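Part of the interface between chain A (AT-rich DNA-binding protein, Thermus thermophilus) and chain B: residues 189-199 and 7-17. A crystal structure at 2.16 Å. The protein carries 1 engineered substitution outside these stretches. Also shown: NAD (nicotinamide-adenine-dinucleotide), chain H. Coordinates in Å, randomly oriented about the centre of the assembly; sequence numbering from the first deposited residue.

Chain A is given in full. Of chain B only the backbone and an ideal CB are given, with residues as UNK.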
# COMPACT_ATOMS: atom_id res chain seq x y z
N PHE A 189 1.26 5.39 -2.37
CA PHE A 189 -0.18 5.52 -2.40
C PHE A 189 -0.68 5.72 -3.83
O PHE A 189 -1.86 5.95 -4.05
CB PHE A 189 -0.62 6.71 -1.54
CG PHE A 189 0.04 7.99 -1.92
CD1 PHE A 189 -0.44 8.75 -2.97
CD2 PHE A 189 1.22 8.39 -1.28
CE1 PHE A 189 0.23 9.90 -3.40
CE2 PHE A 189 1.89 9.53 -1.70
CZ PHE A 189 1.40 10.29 -2.76
N LEU A 190 0.22 5.64 -4.81
CA LEU A 190 -0.19 5.85 -6.20
C LEU A 190 -1.25 4.86 -6.67
O LEU A 190 -2.14 5.22 -7.43
CB LEU A 190 1.01 5.82 -7.14
CG LEU A 190 1.97 6.99 -6.85
CD1 LEU A 190 3.09 6.99 -7.87
CD2 LEU A 190 1.24 8.32 -6.92
N ALA A 191 -1.16 3.61 -6.22
CA ALA A 191 -2.15 2.62 -6.63
C ALA A 191 -3.52 3.04 -6.09
O ALA A 191 -4.54 2.90 -6.77
CB ALA A 191 -1.77 1.23 -6.13
N GLY A 192 -3.55 3.54 -4.86
CA GLY A 192 -4.80 3.98 -4.27
C GLY A 192 -5.37 5.17 -5.04
O GLY A 192 -6.58 5.24 -5.28
N LEU A 193 -4.50 6.10 -5.43
CA LEU A 193 -4.91 7.27 -6.19
C LEU A 193 -5.48 6.85 -7.53
O LEU A 193 -6.43 7.45 -8.04
CB LEU A 193 -3.72 8.18 -6.47
CG LEU A 193 -3.60 9.48 -5.70
CD1 LEU A 193 -2.42 10.25 -6.29
CD2 LEU A 193 -4.90 10.30 -5.80
N THR A 194 -4.87 5.83 -8.12
CA THR A 194 -5.30 5.34 -9.42
C THR A 194 -6.64 4.63 -9.30
O THR A 194 -7.51 4.81 -10.17
CB THR A 194 -4.22 4.43 -10.02
OG1 THR A 194 -3.01 5.20 -10.14
CG2 THR A 194 -4.63 3.95 -11.43
N ARG A 195 -6.83 3.83 -8.24
CA ARG A 195 -8.11 3.17 -8.05
C ARG A 195 -9.19 4.26 -7.88
O ARG A 195 -10.32 4.09 -8.33
CB ARG A 195 -8.09 2.23 -6.84
CG ARG A 195 -7.36 0.90 -7.09
CD ARG A 195 -7.55 -0.10 -5.96
NE ARG A 195 -6.99 0.35 -4.69
CZ ARG A 195 -5.72 0.16 -4.31
NH1 ARG A 195 -4.86 -0.49 -5.10
NH2 ARG A 195 -5.30 0.61 -3.14
N LEU A 196 -8.85 5.39 -7.24
CA LEU A 196 -9.84 6.48 -7.08
C LEU A 196 -10.18 7.05 -8.45
O LEU A 196 -11.34 7.29 -8.76
CB LEU A 196 -9.29 7.62 -6.22
CG LEU A 196 -9.49 7.63 -4.71
CD1 LEU A 196 -8.95 8.97 -4.19
CD2 LEU A 196 -10.98 7.49 -4.34
N SER A 197 -9.15 7.27 -9.25
CA SER A 197 -9.30 7.79 -10.59
C SER A 197 -10.27 6.91 -11.37
O SER A 197 -11.22 7.41 -11.97
CB SER A 197 -7.95 7.79 -11.31
OG SER A 197 -8.11 8.08 -12.68
N PHE A 198 -10.03 5.61 -11.35
CA PHE A 198 -10.90 4.71 -12.08
C PHE A 198 -12.33 4.76 -11.56
O PHE A 198 -13.28 4.80 -12.34
CB PHE A 198 -10.39 3.27 -12.01
CG PHE A 198 -11.31 2.28 -12.68
CD1 PHE A 198 -11.22 2.04 -14.06
CD2 PHE A 198 -12.32 1.66 -11.95
CE1 PHE A 198 -12.14 1.20 -14.69
CE2 PHE A 198 -13.25 0.81 -12.58
CZ PHE A 198 -13.16 0.58 -13.96
N ALA A 199 -12.47 4.75 -10.23
CA ALA A 199 -13.78 4.76 -9.59
C ALA A 199 -14.60 6.02 -9.89
O ALA A 199 -15.81 5.96 -10.09
CB ALA A 199 -13.62 4.58 -8.07
N UNK B 7 -9.38 -6.25 -9.32
CA UNK B 7 -9.21 -6.11 -10.76
C UNK B 7 -8.46 -4.86 -11.15
O UNK B 7 -7.52 -4.92 -11.95
CB UNK B 7 -10.58 -6.12 -11.45
N UNK B 8 -8.84 -3.71 -10.59
CA UNK B 8 -8.14 -2.48 -10.93
C UNK B 8 -6.69 -2.50 -10.44
O UNK B 8 -5.79 -1.96 -11.09
CB UNK B 8 -8.88 -1.28 -10.34
N UNK B 9 -6.46 -3.14 -9.30
CA UNK B 9 -5.09 -3.27 -8.76
C UNK B 9 -4.26 -4.09 -9.75
O UNK B 9 -3.10 -3.79 -10.01
CB UNK B 9 -5.09 -3.93 -7.38
N UNK B 10 -4.86 -5.13 -10.32
CA UNK B 10 -4.13 -5.93 -11.31
C UNK B 10 -3.74 -5.08 -12.53
O UNK B 10 -2.61 -5.16 -13.02
CB UNK B 10 -4.98 -7.13 -11.75
N UNK B 11 -4.67 -4.26 -13.01
CA UNK B 11 -4.37 -3.42 -14.16
C UNK B 11 -3.20 -2.48 -13.83
O UNK B 11 -2.30 -2.28 -14.65
CB UNK B 11 -5.61 -2.62 -14.58
N UNK B 12 -3.23 -1.93 -12.62
CA UNK B 12 -2.17 -1.03 -12.15
C UNK B 12 -0.86 -1.81 -12.12
O UNK B 12 0.19 -1.30 -12.51
CB UNK B 12 -2.50 -0.45 -10.77
N UNK B 13 -0.91 -3.07 -11.69
CA UNK B 13 0.31 -3.88 -11.67
C UNK B 13 0.87 -4.08 -13.09
O UNK B 13 2.07 -3.92 -13.32
CB UNK B 13 0.03 -5.24 -11.02
N UNK B 14 -0.02 -4.41 -14.03
CA UNK B 14 0.38 -4.64 -15.41
C UNK B 14 1.04 -3.39 -15.97
O UNK B 14 2.00 -3.46 -16.76
CB UNK B 14 -0.82 -5.04 -16.27
N UNK B 15 0.52 -2.23 -15.57
CA UNK B 15 1.05 -0.97 -16.06
C UNK B 15 2.47 -0.74 -15.53
O UNK B 15 3.35 -0.28 -16.28
CB UNK B 15 0.13 0.19 -15.66
N UNK B 16 2.71 -1.05 -14.25
CA UNK B 16 4.06 -0.89 -13.67
C UNK B 16 5.01 -1.77 -14.46
O UNK B 16 6.06 -1.32 -14.90
CB UNK B 16 4.09 -1.25 -12.18
N UNK B 17 4.62 -3.03 -14.62
CA UNK B 17 5.41 -4.01 -15.37
C UNK B 17 5.72 -3.50 -16.78
O UNK B 17 6.87 -3.55 -17.22
CB UNK B 17 4.67 -5.35 -15.44
PA NAD H . 11.97 15.38 5.37
O1A NAD H . 10.91 16.07 6.16
O2A NAD H . 12.96 16.18 4.62
O5B NAD H . 12.68 14.40 6.38
C5B NAD H . 13.79 13.52 6.02
C4B NAD H . 14.56 13.25 7.30
O4B NAD H . 15.67 12.35 6.90
C3B NAD H . 15.26 14.50 7.91
O3B NAD H . 14.87 14.62 9.30
C2B NAD H . 16.75 14.28 7.77
O2B NAD H . 17.58 14.87 8.73
C1B NAD H . 16.78 12.73 7.69
N9A NAD H . 17.93 12.21 6.97
C8A NAD H . 18.56 12.60 5.80
N7A NAD H . 19.59 11.84 5.48
C5A NAD H . 19.69 10.89 6.42
C6A NAD H . 20.61 9.77 6.61
N6A NAD H . 21.59 9.51 5.78
N1A NAD H . 20.36 9.01 7.74
C2A NAD H . 19.38 9.22 8.63
N3A NAD H . 18.49 10.28 8.50
C4A NAD H . 18.67 11.09 7.37
O3 NAD H . 11.25 14.42 4.33
PN NAD H . 9.77 13.78 4.37
O1N NAD H . 8.83 14.79 3.78
O2N NAD H . 9.58 13.32 5.79
O5D NAD H . 9.94 12.56 3.34
C5D NAD H . 10.79 11.42 3.70
C4D NAD H . 10.82 10.47 2.57
O4D NAD H . 9.42 10.03 2.29
C3D NAD H . 11.32 11.10 1.19
O3D NAD H . 12.11 10.13 0.44
C2D NAD H . 10.02 11.40 0.50
O2D NAD H . 10.11 11.66 -0.86
C1D NAD H . 9.19 10.12 0.89
N1N NAD H . 7.75 10.27 0.56
C2N NAD H . 7.10 9.04 0.29
C3N NAD H . 5.80 8.86 0.38
C7N NAD H . 5.22 7.52 0.02
O7N NAD H . 3.98 7.46 -0.13
N7N NAD H . 6.04 6.46 -0.18
C4N NAD H . 4.87 9.99 0.80
C5N NAD H . 5.62 10.97 1.67
C6N NAD H . 6.97 11.25 1.30

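Backbone angles near -60/-40 and unbroken i to i+4 hydrogen bonds make 7-17 a helix. Its axis passes 9.9 Å from that of helix 190-199, with 120° between their N-to-C directions, and its ideal CB atoms at 8, 9 and 12 are the ones that come within 5.5 Å of the chain A stretch.

Position 7 has nothing of chain A's stretch within 5.5 Å of its ideal CB; this stretch sets no preference, and the residue is Ala B7.

Position 8 points toward chain A. Its ideal CB lies 4.2 Å from Arg A195 CG and 4.8 Å from Phe A198 CD2, between an aliphatic stem and an aromatic ring. Leucine, isoleucine, methionine or valine would suit. The residue is Ile B8 (chi1 m, chi2 m). Its CD1 sits 3.4 Å from the centroid of the Phe A198 ring, 9° off the normal, a CH-pi contact over the face, while its CG2 is 4.1 Å from Arg A195 CG.

Position 9 points sideways, yet its ideal CB is 4.1 Å from Arg A195 NH1. A donor this close favours a short acceptor: serine, threonine, asparagine or aspartate. Ser B9, chi1 m, accepts a hydrogen bond from Arg A195 NH1 to its OG at 3.1 Å; the 124° angle at the hydrogen makes it weak.

Position 10 is out of reach and left open by this stretch; it is Arg B10, which bonds elsewhere in the structure. Position 11 points toward chain A across a gap that a medium or large apolar chain could partly fill, other kinds not being excluded. Leu B11 makes no contact within 4.5 Å.

Position 12 points toward chain A. The ideal CB is 4.9 Å from Thr A194 CG2 and 5.0 Å from Ala A191 CB, leaving room for a medium aliphatic chain such as isoleucine, leucine or valine. Ile B12 (chi1 m, chi2 t) places CG1 3.6 Å from Thr A194 CG2, CG2 4.2 Å from Ala A191 CB, and CD1 3.8 Å from Arg A195 CG. Thr A194 OG1 donates to Leu A190 O at 2.8 Å within its own helix.

Positions 13 and 14 are out of reach, leaving the choice open: Thr B13 and Tyr B14. Position 15 faces chain A across a similar gap, with the same latitude; Leu B15 makes no contact within 4.5 Å.

Position 16 points sideways with no close neighbour at its ideal CB, so only a long chain, such as arginine or lysine, could reach across. Arg B16 does so: its NH2 comes 4.0 Å from Leu A190 CB, a packing contact.

Position 17 is out of reach and holds Ile B17.

Chain B (7-17) AISRLITYLRI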
# COMPACT_ATOMS: atom_id res chain seq x y z
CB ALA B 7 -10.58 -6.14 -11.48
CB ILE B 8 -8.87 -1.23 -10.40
CG1 ILE B 8 -10.34 -1.27 -10.81
CG2 ILE B 8 -8.24 0.02 -11.00
CD1 ILE B 8 -10.55 -1.39 -12.33
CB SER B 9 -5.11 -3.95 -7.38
OG SER B 9 -5.75 -3.12 -6.42
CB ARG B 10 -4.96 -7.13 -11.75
CG ARG B 10 -5.06 -8.22 -10.69
CD ARG B 10 -5.36 -9.58 -11.35
NE ARG B 10 -6.65 -9.61 -12.03
CZ ARG B 10 -7.82 -9.62 -11.40
NH1 ARG B 10 -7.86 -9.60 -10.06
NH2 ARG B 10 -8.95 -9.67 -12.10
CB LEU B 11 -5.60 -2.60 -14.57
CG LEU B 11 -6.81 -3.39 -15.08
CD1 LEU B 11 -7.88 -2.42 -15.58
CD2 LEU B 11 -6.39 -4.32 -16.21
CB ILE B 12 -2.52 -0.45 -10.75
CG1 ILE B 12 -3.76 0.45 -10.88
CG2 ILE B 12 -1.32 0.35 -10.18
CD1 ILE B 12 -4.45 0.81 -9.55
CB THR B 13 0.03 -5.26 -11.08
OG1 THR B 13 -0.38 -5.13 -9.72
CG2 THR B 13 1.28 -6.12 -11.16
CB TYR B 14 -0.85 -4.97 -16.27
CG TYR B 14 -1.64 -6.19 -15.83
CD1 TYR B 14 -3.01 -6.27 -16.09
CD2 TYR B 14 -1.03 -7.26 -15.18
CE1 TYR B 14 -3.76 -7.39 -15.72
CE2 TYR B 14 -1.77 -8.39 -14.80
CZ TYR B 14 -3.14 -8.44 -15.07
OH TYR B 14 -3.91 -9.52 -14.69
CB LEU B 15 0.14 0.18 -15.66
CG LEU B 15 0.62 1.55 -16.12
CD1 LEU B 15 0.74 1.57 -17.65
CD2 LEU B 15 -0.35 2.64 -15.64
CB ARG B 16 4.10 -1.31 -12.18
CG ARG B 16 3.22 -0.48 -11.26
CD ARG B 16 3.22 0.97 -11.70
NE ARG B 16 2.29 1.78 -10.93
CZ ARG B 16 1.87 2.99 -11.30
NH1 ARG B 16 2.29 3.53 -12.44
NH2 ARG B 16 1.04 3.66 -10.51
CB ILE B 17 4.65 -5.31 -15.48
CG1 ILE B 17 4.52 -5.94 -14.09
CG2 ILE B 17 5.34 -6.25 -16.45
CD1 ILE B 17 3.60 -7.14 -14.05
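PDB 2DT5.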